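Octenoyl-CoA reductase/carboxylase (Streptomyces sp., PDB 4A0S) catalyses the NADPH-dependent reductive carboxylation of 2-octenoyl-CoA, probably supplying an extender unit for polyketide biosynthesis. Local coordinates at residues Ser199-Leu210 with Gly232-Val241; Ser377-Ser385 with Leu431-Leu442. All coordinates share one frame; numbering follows the deposited sequence.

Contact 1: Ser199-Leu210 with Gly232-Val241. With NAP (NADP nicotinamide-adenine-dinucleotide phosphate), chain F.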
loop_
_atom_site.group_PDB
_atom_site.type_symbol
_atom_site.label_atom_id
_atom_site.label_comp_id
_atom_site.label_asym_id
_atom_site.label_seq_id
_atom_site.Cartn_x
_atom_site.Cartn_y
_atom_site.Cartn_z
ATOM N N SER A 199 13.308 -24.041 -9.222
ATOM C CA SER A 199 12.969 -22.807 -8.536
ATOM C C SER A 199 11.677 -22.092 -8.895
ATOM O O SER A 199 11.035 -21.556 -8.007
ATOM C CB SER A 199 14.124 -21.834 -8.656
ATOM O OG SER A 199 15.237 -22.357 -7.973
ATOM N N PRO A 200 11.302 -22.052 -10.186
ATOM C CA PRO A 200 10.280 -21.051 -10.521
ATOM C C PRO A 200 9.022 -21.130 -9.675
ATOM O O PRO A 200 8.586 -20.110 -9.131
ATOM C CB PRO A 200 9.979 -21.336 -11.996
ATOM C CG PRO A 200 11.319 -21.822 -12.521
ATOM C CD PRO A 200 11.853 -22.698 -11.388
ATOM N N LEU A 201 8.458 -22.319 -9.523
ATOM C CA LEU A 201 7.186 -22.432 -8.821
ATOM C C LEU A 201 7.337 -22.081 -7.346
ATOM O O LEU A 201 6.695 -21.159 -6.864
ATOM C CB LEU A 201 6.583 -23.811 -9.001
ATOM C CG LEU A 201 5.199 -23.974 -8.384
ATOM C CD1 LEU A 201 4.412 -25.007 -9.170
ATOM C CD2 LEU A 201 5.350 -24.399 -6.984
ATOM N N CYS A 202 8.203 -22.801 -6.642
ATOM C CA CYS A 202 8.358 -22.588 -5.199
ATOM C C CYS A 202 8.979 -21.243 -4.868
ATOM O O CYS A 202 8.540 -20.553 -3.937
ATOM C CB CYS A 202 9.180 -23.711 -4.588
ATOM S SG CYS A 202 8.216 -25.195 -4.426
ATOM N N ALA A 203 10.019 -20.881 -5.605
ATOM C CA ALA A 203 10.695 -19.643 -5.331
ATOM C C ALA A 203 9.776 -18.474 -5.665
ATOM O O ALA A 203 9.690 -17.531 -4.890
ATOM C CB ALA A 203 11.984 -19.536 -6.101
ATOM N N GLY A 204 9.106 -18.541 -6.813
ATOM C CA GLY A 204 8.200 -17.458 -7.212
ATOM C C GLY A 204 7.106 -17.320 -6.167
ATOM O O GLY A 204 6.754 -16.213 -5.747
ATOM N N THR A 205 6.597 -18.463 -5.721
ATOM C CA THR A 205 5.512 -18.481 -4.756
ATOM C C THR A 205 5.948 -17.904 -3.411
ATOM O O THR A 205 5.221 -17.118 -2.809
ATOM C CB THR A 205 4.973 -19.904 -4.556
ATOM O OG1 THR A 205 4.337 -20.322 -5.765
ATOM C CG2 THR A 205 3.951 -19.940 -3.442
ATOM N N ALA A 206 7.135 -18.296 -2.964
ATOM C CA ALA A 206 7.669 -17.786 -1.723
ATOM C C ALA A 206 7.935 -16.274 -1.881
ATOM O O ALA A 206 7.772 -15.489 -0.942
ATOM C CB ALA A 206 8.953 -18.534 -1.358
ATOM N N TYR A 207 8.334 -15.898 -3.086
ATOM C CA TYR A 207 8.696 -14.536 -3.397
ATOM C C TYR A 207 7.449 -13.667 -3.296
ATOM O O TYR A 207 7.461 -12.596 -2.671
ATOM C CB TYR A 207 9.289 -14.431 -4.806
ATOM C CG TYR A 207 9.610 -13.000 -5.138
ATOM C CD1 TYR A 207 8.602 -12.117 -5.548
ATOM C CD2 TYR A 207 10.911 -12.506 -4.984
ATOM C CE1 TYR A 207 8.884 -10.783 -5.802
ATOM C CE2 TYR A 207 11.200 -11.174 -5.259
ATOM C CZ TYR A 207 10.171 -10.323 -5.654
ATOM O OH TYR A 207 10.437 -9.013 -5.915
ATOM N N ARG A 208 6.370 -14.131 -3.915
ATOM C CA ARG A 208 5.105 -13.402 -3.843
ATOM C C ARG A 208 4.674 -13.242 -2.383
ATOM O O ARG A 208 4.315 -12.162 -1.949
ATOM C CB ARG A 208 4.003 -14.121 -4.621
ATOM C CG ARG A 208 2.697 -13.346 -4.557
ATOM C CD ARG A 208 1.594 -13.944 -5.402
ATOM N NE ARG A 208 0.381 -13.156 -5.251
ATOM C CZ ARG A 208 -0.022 -12.219 -6.113
ATOM N NH1 ARG A 208 0.697 -11.926 -7.195
ATOM N NH2 ARG A 208 -1.147 -11.556 -5.889
ATOM N N MET A 209 4.725 -14.345 -1.645
ATOM C CA MET A 209 4.319 -14.379 -0.251
ATOM C C MET A 209 5.109 -13.438 0.636
ATOM O O MET A 209 4.566 -12.912 1.580
ATOM C CB MET A 209 4.484 -15.805 0.271
ATOM C CG MET A 209 3.491 -16.756 -0.380
ATOM S SD MET A 209 3.774 -18.444 0.115
ATOM C CE MET A 209 3.210 -18.385 1.823
ATOM N N LEU A 210 6.388 -13.243 0.338
ATOM C CA LEU A 210 7.268 -12.587 1.302
ATOM C C LEU A 210 7.901 -11.327 0.790
ATOM O O LEU A 210 8.095 -10.402 1.552
ATOM C CB LEU A 210 8.390 -13.526 1.747
ATOM C CG LEU A 210 7.947 -14.768 2.505
ATOM C CD1 LEU A 210 9.154 -15.685 2.666
ATOM C CD2 LEU A 210 7.366 -14.371 3.873
ATOM N N GLY A 232 10.308 -27.299 -0.399
ATOM C CA GLY A 232 10.474 -26.472 -1.582
ATOM C C GLY A 232 10.189 -25.004 -1.304
ATOM O O GLY A 232 11.019 -24.144 -1.565
ATOM N N LEU A 233 9.030 -24.712 -0.738
ATOM C CA LEU A 233 8.705 -23.338 -0.397
ATOM C C LEU A 233 9.611 -22.756 0.663
ATOM O O LEU A 233 10.119 -21.636 0.505
ATOM C CB LEU A 233 7.281 -23.232 0.116
ATOM C CG LEU A 233 6.175 -23.355 -0.910
ATOM C CD1 LEU A 233 4.870 -23.371 -0.136
ATOM C CD2 LEU A 233 6.253 -22.193 -1.928
ATOM N N GLY A 234 9.796 -23.504 1.747
ATOM C CA GLY A 234 10.562 -23.001 2.893
ATOM C C GLY A 234 11.989 -22.721 2.497
ATOM O O GLY A 234 12.589 -21.737 2.926
ATOM N N SER A 235 12.540 -23.580 1.650
ATOM C CA SER A 235 13.922 -23.444 1.236
ATOM C C SER A 235 14.164 -22.154 0.495
ATOM O O SER A 235 15.279 -21.634 0.501
ATOM C CB SER A 235 14.342 -24.620 0.372
ATOM O OG SER A 235 14.410 -25.790 1.170
ATOM N N TYR A 236 13.136 -21.636 -0.152
ATOM C CA TYR A 236 13.265 -20.315 -0.781
ATOM C C TYR A 236 12.849 -19.196 0.128
ATOM O O TYR A 236 13.488 -18.142 0.131
ATOM C CB TYR A 236 12.500 -20.254 -2.090
ATOM C CG TYR A 236 13.130 -21.153 -3.109
ATOM C CD1 TYR A 236 14.397 -20.871 -3.623
ATOM C CD2 TYR A 236 12.474 -22.301 -3.549
ATOM C CE1 TYR A 236 15.000 -21.720 -4.568
ATOM C CE2 TYR A 236 13.060 -23.153 -4.483
ATOM C CZ TYR A 236 14.319 -22.857 -4.979
ATOM O OH TYR A 236 14.897 -23.683 -5.905
ATOM N N ALA A 237 11.790 -19.430 0.895
ATOM C CA ALA A 237 11.327 -18.461 1.878
ATOM C C ALA A 237 12.505 -18.059 2.751
ATOM O O ALA A 237 12.759 -16.874 2.958
ATOM C CB ALA A 237 10.207 -19.048 2.715
ATOM N N ILE A 238 13.250 -19.050 3.228
ATOM C CA ILE A 238 14.443 -18.773 4.038
ATOM C C ILE A 238 15.385 -17.801 3.336
ATOM O O ILE A 238 15.893 -16.862 3.942
ATOM C CB ILE A 238 15.216 -20.074 4.371
ATOM C CG1 ILE A 238 14.462 -20.862 5.431
ATOM C CG2 ILE A 238 16.660 -19.759 4.814
ATOM C CD1 ILE A 238 14.809 -22.344 5.442
ATOM N N GLN A 239 15.611 -18.034 2.053
ATOM C CA GLN A 239 16.564 -17.233 1.315
ATOM C C GLN A 239 16.068 -15.822 1.091
ATOM O O GLN A 239 16.836 -14.867 1.222
ATOM C CB GLN A 239 16.875 -17.898 0.002
ATOM C CG GLN A 239 17.570 -19.216 0.188
ATOM C CD GLN A 239 18.126 -19.672 -1.107
ATOM O OE1 GLN A 239 19.054 -19.062 -1.633
ATOM N NE2 GLN A 239 17.511 -20.687 -1.683
ATOM N N PHE A 240 14.791 -15.687 0.766
ATOM C CA PHE A 240 14.214 -14.364 0.598
ATOM C C PHE A 240 14.224 -13.603 1.921
ATOM O O PHE A 240 14.502 -12.406 1.938
ATOM C CB PHE A 240 12.805 -14.448 0.056
ATOM C CG PHE A 240 12.744 -14.977 -1.329
ATOM C CD1 PHE A 240 13.628 -14.517 -2.304
ATOM C CD2 PHE A 240 11.819 -15.949 -1.668
ATOM C CE1 PHE A 240 13.573 -15.028 -3.615
ATOM C CE2 PHE A 240 11.769 -16.456 -2.959
ATOM C CZ PHE A 240 12.636 -15.984 -3.928
ATOM N N VAL A 241 13.951 -14.301 3.014
ATOM C CA VAL A 241 13.963 -13.657 4.323
ATOM C C VAL A 241 15.380 -13.164 4.611
ATOM O O VAL A 241 15.618 -11.977 4.889
ATOM C CB VAL A 241 13.441 -14.584 5.420
ATOM C CG1 VAL A 241 13.585 -13.902 6.796
ATOM C CG2 VAL A 241 11.965 -14.928 5.157
HETATM P PA NAP F . 7.454 -29.786 0.206
HETATM O O1A NAP F . 8.783 -29.521 -0.596
HETATM O O2A NAP F . 7.063 -31.219 0.406
HETATM O O5B NAP F . 7.657 -29.131 1.583
HETATM C C5B NAP F . 6.542 -29.106 2.450
HETATM C C4B NAP F . 7.094 -29.030 3.864
HETATM O O4B NAP F . 5.946 -28.957 4.721
HETATM C C3B NAP F . 7.894 -30.285 4.274
HETATM O O3B NAP F . 9.230 -29.855 4.436
HETATM C C2B NAP F . 7.381 -30.625 5.665
HETATM O O2B NAP F . 8.092 -29.926 6.684
HETATM C C1B NAP F . 5.983 -30.118 5.668
HETATM N N9A NAP F . 5.108 -31.177 5.106
HETATM C C8A NAP F . 5.380 -32.096 4.165
HETATM N N7A NAP F . 4.295 -32.842 3.916
HETATM C C5A NAP F . 3.344 -32.377 4.713
HETATM C C6A NAP F . 2.042 -32.760 4.919
HETATM N N6A NAP F . 1.525 -33.758 4.204
HETATM N N1A NAP F . 1.325 -32.088 5.806
HETATM C C2A NAP F . 1.837 -31.066 6.487
HETATM N N3A NAP F . 3.086 -30.683 6.342
HETATM C C4A NAP F . 3.849 -31.328 5.454
HETATM O O3 NAP F . 6.226 -29.020 -0.479
HETATM P PN NAP F . 6.273 -27.470 -0.904
HETATM O O1N NAP F . 6.716 -27.553 -2.407
HETATM O O2N NAP F . 7.067 -26.595 0.032
HETATM O O5D NAP F . 4.702 -27.193 -0.851
HETATM C C5D NAP F . 4.143 -27.134 0.458
HETATM C C4D NAP F . 2.686 -26.831 0.250
HETATM O O4D NAP F . 2.632 -25.563 -0.492
HETATM C C3D NAP F . 1.976 -27.854 -0.638
HETATM O O3D NAP F . 0.679 -27.981 -0.019
HETATM C C2D NAP F . 1.881 -27.175 -1.988
HETATM O O2D NAP F . 0.736 -27.640 -2.741
HETATM C C1D NAP F . 1.607 -25.764 -1.507
HETATM N N1N NAP F . 2.140 -24.879 -2.516
HETATM C C2N NAP F . 1.313 -23.868 -2.956
HETATM C C3N NAP F . 1.840 -23.036 -3.903
HETATM C C7N NAP F . 0.946 -21.960 -4.384
HETATM O O7N NAP F . -0.163 -21.756 -3.878
HETATM N N7N NAP F . 1.445 -21.314 -5.403
HETATM C C4N NAP F . 3.137 -23.186 -4.404
HETATM C C5N NAP F . 3.982 -24.188 -3.960
HETATM C C6N NAP F . 3.474 -25.043 -2.995
HETATM P P2B NAP F . 7.913 -30.518 8.170
HETATM O O1X NAP F . 9.200 -29.756 8.817
HETATM O O2X NAP F . 6.548 -29.984 8.840
HETATM O O3X NAP F . 8.042 -32.003 7.931
#
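Cys-202 packs on Gly-232 and Leu-233, and Thr-205 on Leu-233, where two helices cross at -51°; all four residues touch NADP. Gly-232 N and Leu-233 N, near the N-terminal end of a Rossmann-fold helix, donate nearly straight bonds to O1A and O2N of the pyrophosphate, one on each phosphorus. Lacking a side chain, Gly-232 lets Cys-202 SG approach its carbonyl carbon to 3.7 Å. Leu-233 straddles the contact: CD1 lies against the nicotinamide ribose, while CD2 meets Thr-205 CG2 at 3.6 Å. Thr-205 OG1 takes a weak bond from the carboxamide N7N and gives its own proton to Leu-201 O at 2.7 Å, which fixes its rotation; that carbonyl also receives Thr-205 N, from its opposite face.

Behind this shell small residues let the helices close in. Ala-206 is a knob among Leu-233, Tyr-236, Ala-237 and Phe-240. Ala-203 sets its methyl over the centre of the Tyr-236 ring, a CH-pi contact of 3.7 Å to the centroid, and the ring's OH bonds to Ser-199 OG at 2.5 Å, a very short distance to be read with caution. Phe-240 pushes CE2 edge-on to within 3.0 Å of Ala-203 O. With CG anti to the backbone N (chi1 178°), Tyr-207 turns its edge to the Phe-240 face, a T-shaped pair with planes at 87°. Leu-210 CD1 ends the row against Ala-237 and Val-241.

Strands 223-226 and 309-312 of the parallel sheet underlie Leu-210 and Ala-237, whereas helix 365-376 packs on Ser-199, Ala-203 and Tyr-207.

Contact 2: Ser377-Ser385 with Leu431-Leu442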
loop_
_atom_site.group_PDB
_atom_site.type_symbol
_atom_site.label_atom_id
_atom_site.label_comp_id
_atom_site.label_asym_id
_atom_site.label_seq_id
_atom_site.Cartn_x
_atom_site.Cartn_y
_atom_site.Cartn_z
ATOM N N SER A 377 21.581 -12.953 -9.932
ATOM C CA SER A 377 22.663 -12.314 -9.182
ATOM C C SER A 377 23.327 -13.282 -8.204
ATOM O O SER A 377 24.382 -12.977 -7.634
ATOM C CB SER A 377 22.093 -11.156 -8.379
ATOM O OG SER A 377 21.243 -11.661 -7.372
ATOM N N GLY A 378 22.679 -14.420 -7.961
ATOM C CA GLY A 378 23.207 -15.392 -7.011
ATOM C C GLY A 378 22.814 -15.033 -5.587
ATOM O O GLY A 378 23.217 -15.707 -4.638
ATOM N N ALA A 379 22.000 -13.975 -5.437
ATOM C CA ALA A 379 21.487 -13.610 -4.133
ATOM C C ALA A 379 20.702 -14.768 -3.542
ATOM O O ALA A 379 20.737 -15.008 -2.341
ATOM C CB ALA A 379 20.605 -12.392 -4.237
ATOM N N VAL A 380 19.991 -15.470 -4.411
ATOM C CA VAL A 380 19.177 -16.602 -4.035
ATOM C C VAL A 380 19.658 -17.761 -4.914
ATOM O O VAL A 380 20.063 -17.559 -6.073
ATOM C CB VAL A 380 17.682 -16.275 -4.234
ATOM C CG1 VAL A 380 16.814 -17.504 -4.101
ATOM C CG2 VAL A 380 17.239 -15.204 -3.215
ATOM N N VAL A 381 19.651 -18.958 -4.342
ATOM C CA VAL A 381 20.243 -20.117 -4.997
ATOM C C VAL A 381 19.218 -21.235 -5.034
ATOM O O VAL A 381 18.289 -21.248 -4.213
ATOM C CB VAL A 381 21.529 -20.587 -4.292
ATOM C CG1 VAL A 381 22.587 -19.458 -4.268
ATOM C CG2 VAL A 381 21.220 -21.141 -2.877
ATOM N N PRO A 382 19.372 -22.163 -6.002
ATOM C CA PRO A 382 18.421 -23.255 -6.168
ATOM C C PRO A 382 18.504 -24.149 -4.952
ATOM O O PRO A 382 19.579 -24.322 -4.389
ATOM C CB PRO A 382 18.937 -23.988 -7.406
ATOM C CG PRO A 382 19.694 -22.970 -8.149
ATOM C CD PRO A 382 20.359 -22.146 -7.091
ATOM N N ALA A 383 17.351 -24.685 -4.569
ATOM C CA ALA A 383 17.186 -25.519 -3.402
ATOM C C ALA A 383 17.198 -26.986 -3.829
ATOM O O ALA A 383 16.622 -27.825 -3.159
ATOM C CB ALA A 383 15.880 -25.183 -2.723
ATOM N N MET A 384 17.864 -27.287 -4.940
ATOM C CA MET A 384 17.882 -28.659 -5.436
ATOM C C MET A 384 18.665 -29.519 -4.478
ATOM O O MET A 384 19.729 -29.131 -4.025
ATOM C CB MET A 384 18.495 -28.717 -6.822
ATOM C CG MET A 384 18.448 -30.090 -7.453
ATOM S SD MET A 384 19.217 -29.976 -9.048
ATOM C CE MET A 384 20.956 -29.978 -8.592
ATOM N N SER A 385 18.127 -30.681 -4.156
ATOM C CA SER A 385 18.792 -31.594 -3.234
ATOM C C SER A 385 18.943 -32.975 -3.831
ATOM O O SER A 385 19.701 -33.808 -3.315
ATOM C CB SER A 385 17.997 -31.701 -1.944
ATOM O OG SER A 385 16.733 -32.296 -2.163
ATOM N N LEU A 431 30.201 -17.651 -8.101
ATOM C CA LEU A 431 29.223 -17.892 -7.042
ATOM C C LEU A 431 29.583 -19.154 -6.289
ATOM O O LEU A 431 29.442 -19.234 -5.068
ATOM C CB LEU A 431 27.795 -17.958 -7.596
ATOM C CG LEU A 431 27.233 -16.648 -8.183
ATOM C CD1 LEU A 431 25.928 -16.907 -8.930
ATOM C CD2 LEU A 431 27.045 -15.564 -7.123
ATOM N N GLY A 432 30.061 -20.139 -7.038
ATOM C CA GLY A 432 30.519 -21.383 -6.459
ATOM C C GLY A 432 29.425 -22.408 -6.544
ATOM O O GLY A 432 28.287 -22.154 -6.145
ATOM N N GLU A 433 29.791 -23.583 -7.042
ATOM C CA GLU A 433 28.858 -24.677 -7.232
ATOM C C GLU A 433 28.252 -25.091 -5.904
ATOM O O GLU A 433 27.096 -25.498 -5.840
ATOM C CB GLU A 433 29.596 -25.849 -7.866
ATOM C CG GLU A 433 28.697 -26.943 -8.331
ATOM C CD GLU A 433 29.382 -27.876 -9.285
ATOM O OE1 GLU A 433 30.592 -28.157 -9.084
ATOM O OE2 GLU A 433 28.707 -28.310 -10.254
ATOM N N ASP A 434 29.040 -24.978 -4.836
ATOM C CA ASP A 434 28.564 -25.334 -3.494
ATOM C C ASP A 434 27.605 -24.311 -2.916
ATOM O O ASP A 434 26.602 -24.677 -2.286
ATOM C CB ASP A 434 29.736 -25.596 -2.536
ATOM C CG ASP A 434 30.515 -26.846 -2.910
ATOM O OD1 ASP A 434 29.961 -27.686 -3.659
ATOM O OD2 ASP A 434 31.683 -26.980 -2.478
ATOM N N ARG A 435 27.894 -23.033 -3.138
ATOM C CA ARG A 435 26.957 -21.988 -2.760
ATOM C C ARG A 435 25.641 -22.198 -3.508
ATOM O O ARG A 435 24.566 -21.957 -2.965
ATOM C CB ARG A 435 27.521 -20.589 -3.031
ATOM C CG ARG A 435 26.416 -19.504 -3.239
ATOM C CD ARG A 435 26.690 -18.185 -2.540
ATOM N NE ARG A 435 25.550 -17.258 -2.640
ATOM C CZ ARG A 435 24.423 -17.346 -1.926
ATOM N NH1 ARG A 435 24.238 -18.337 -1.054
ATOM N NH2 ARG A 435 23.465 -16.442 -2.088
ATOM N N LEU A 436 25.739 -22.645 -4.756
ATOM C CA LEU A 436 24.568 -22.859 -5.585
ATOM C C LEU A 436 23.796 -24.109 -5.204
ATOM O O LEU A 436 22.646 -24.254 -5.582
ATOM C CB LEU A 436 24.952 -22.919 -7.059
ATOM C CG LEU A 436 25.476 -21.604 -7.623
ATOM C CD1 LEU A 436 26.017 -21.828 -9.004
ATOM C CD2 LEU A 436 24.370 -20.530 -7.623
ATOM N N ASN A 437 24.413 -25.011 -4.454
ATOM C CA ASN A 437 23.729 -26.244 -4.077
ATOM C C ASN A 437 23.873 -26.526 -2.610
ATOM O O ASN A 437 24.458 -27.547 -2.252
ATOM C CB ASN A 437 24.278 -27.428 -4.869
ATOM C CG ASN A 437 23.924 -27.355 -6.326
ATOM O OD1 ASN A 437 22.862 -27.818 -6.734
ATOM N ND2 ASN A 437 24.812 -26.785 -7.121
ATOM N N PRO A 438 23.325 -25.636 -1.751
ATOM C CA PRO A 438 23.424 -25.808 -0.310
ATOM C C PRO A 438 22.826 -27.131 0.140
ATOM O O PRO A 438 23.284 -27.724 1.118
ATOM C CB PRO A 438 22.596 -24.646 0.239
ATOM C CG PRO A 438 21.716 -24.224 -0.890
ATOM C CD PRO A 438 22.552 -24.431 -2.098
ATOM N N LEU A 439 21.818 -27.597 -0.591
ATOM C CA LEU A 439 21.105 -28.808 -0.205
ATOM C C LEU A 439 21.592 -30.076 -0.888
ATOM O O LEU A 439 20.968 -31.125 -0.738
ATOM C CB LEU A 439 19.604 -28.629 -0.431
ATOM C CG LEU A 439 18.950 -27.495 0.366
ATOM C CD1 LEU A 439 17.469 -27.479 0.084
ATOM C CD2 LEU A 439 19.219 -27.604 1.887
ATOM N N ARG A 440 22.715 -30.004 -1.595
ATOM C CA ARG A 440 23.191 -31.161 -2.341
ATOM C C ARG A 440 23.303 -32.366 -1.406
ATOM O O ARG A 440 23.883 -32.266 -0.320
ATOM C CB ARG A 440 24.554 -30.888 -2.972
ATOM C CG ARG A 440 25.000 -31.992 -3.901
ATOM C CD ARG A 440 26.521 -32.077 -4.022
ATOM N NE ARG A 440 27.161 -30.777 -4.256
ATOM C CZ ARG A 440 26.964 -29.995 -5.319
ATOM N NH1 ARG A 440 26.110 -30.344 -6.274
ATOM N NH2 ARG A 440 27.620 -28.846 -5.418
ATOM N N GLY A 441 22.709 -33.480 -1.818
ATOM C CA GLY A 441 22.875 -34.744 -1.087
ATOM C C GLY A 441 22.083 -34.884 0.207
ATOM O O GLY A 441 22.080 -35.957 0.812
ATOM N N LEU A 442 21.409 -33.817 0.633
ATOM C CA LEU A 442 20.633 -33.851 1.878
ATOM C C LEU A 442 19.280 -34.469 1.656
ATOM O O LEU A 442 18.702 -34.322 0.593
ATOM C CB LEU A 442 20.446 -32.451 2.456
ATOM C CG LEU A 442 21.721 -31.707 2.867
ATOM C CD1 LEU A 442 21.341 -30.520 3.727
ATOM C CD2 LEU A 442 22.701 -32.622 3.589
HETATM O O HOH W 1 20.474 -26.900 -3.094
HETATM O O HOH W 2 20.702 -26.344 -6.094
HETATM O O HOH W 3 22.130 -29.953 -5.254
HETATM O O HOH W 4 16.244 -34.388 -0.726
HETATM O O HOH W 5 22.418 -34.369 -4.656
#
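A glycine with positive phi, Gly-378, follows helix 365-376 and begins the connection to strand 384-389, along which the C-terminal segment 431-442 is laid in a short helical turn and two overlapping beta turns. Both Leu-431 methyls press on Gly-378 CA, CD1 at 3.7 Å; a side chain there would collide with CD2, and the backbone angles themselves call for glycine. Arg-435, bent at chi2 (137°), brings NH2 to Gly-378 O in a weak bond of 2.7 Å. Val-381 crosses the Arg-435 side chain at about a right angle and sets CG1 over the centre of the guanidinium, 3.6 Å above its plane; CG2 rests on the ring of Pro-438.

Farther along, water does much of the joining. Asn-437 ND2 donates almost straight to Glu-433 O (2.9 Å, 170°), in the carbonyl plane, and also binds Glu-195. With the amide thus held, OD1 lies within bonding distance of two waters, one of which bridges it to Met-384 O. Another water accepts from Leu-439 N, at the type I turn 437-440, and reaches back to the carbonyls of Pro-382 and Met-384. Apolar Leu-439 turns toward Ala-383, CD1 4.0 Å from its CB.

Ser-385 OG bonds to Val-406 O and to a water shared with Leu-442 O, while Gly-441 N gives Ser-385 O a long, weak bond of 3.4 Å, shared with a water bridging the same atoms.

How the contacts relate
From the N terminus, contact 1 comes first: helix 200-210 meets helix 232-243 after 21 residues that carry strand 223-226 of the parallel sheet. Contact 2 opens only after the remaining strands of that sheet have passed, and closes a 45-residue excursion through strands 384-389 and 408-412 and helices 393-401 and 425-431. The loops are therefore in series, neither nested nor crossed. In space they adjoin, because Tyr-236 OH probably bonds to Ala-383 N and Gln-239 NE2 to Val-381 O. Helix 232-243 of the nucleotide-binding domain is thereby tied to the chain entering the mixed sheet, while contact 2 adds the C-terminal segment.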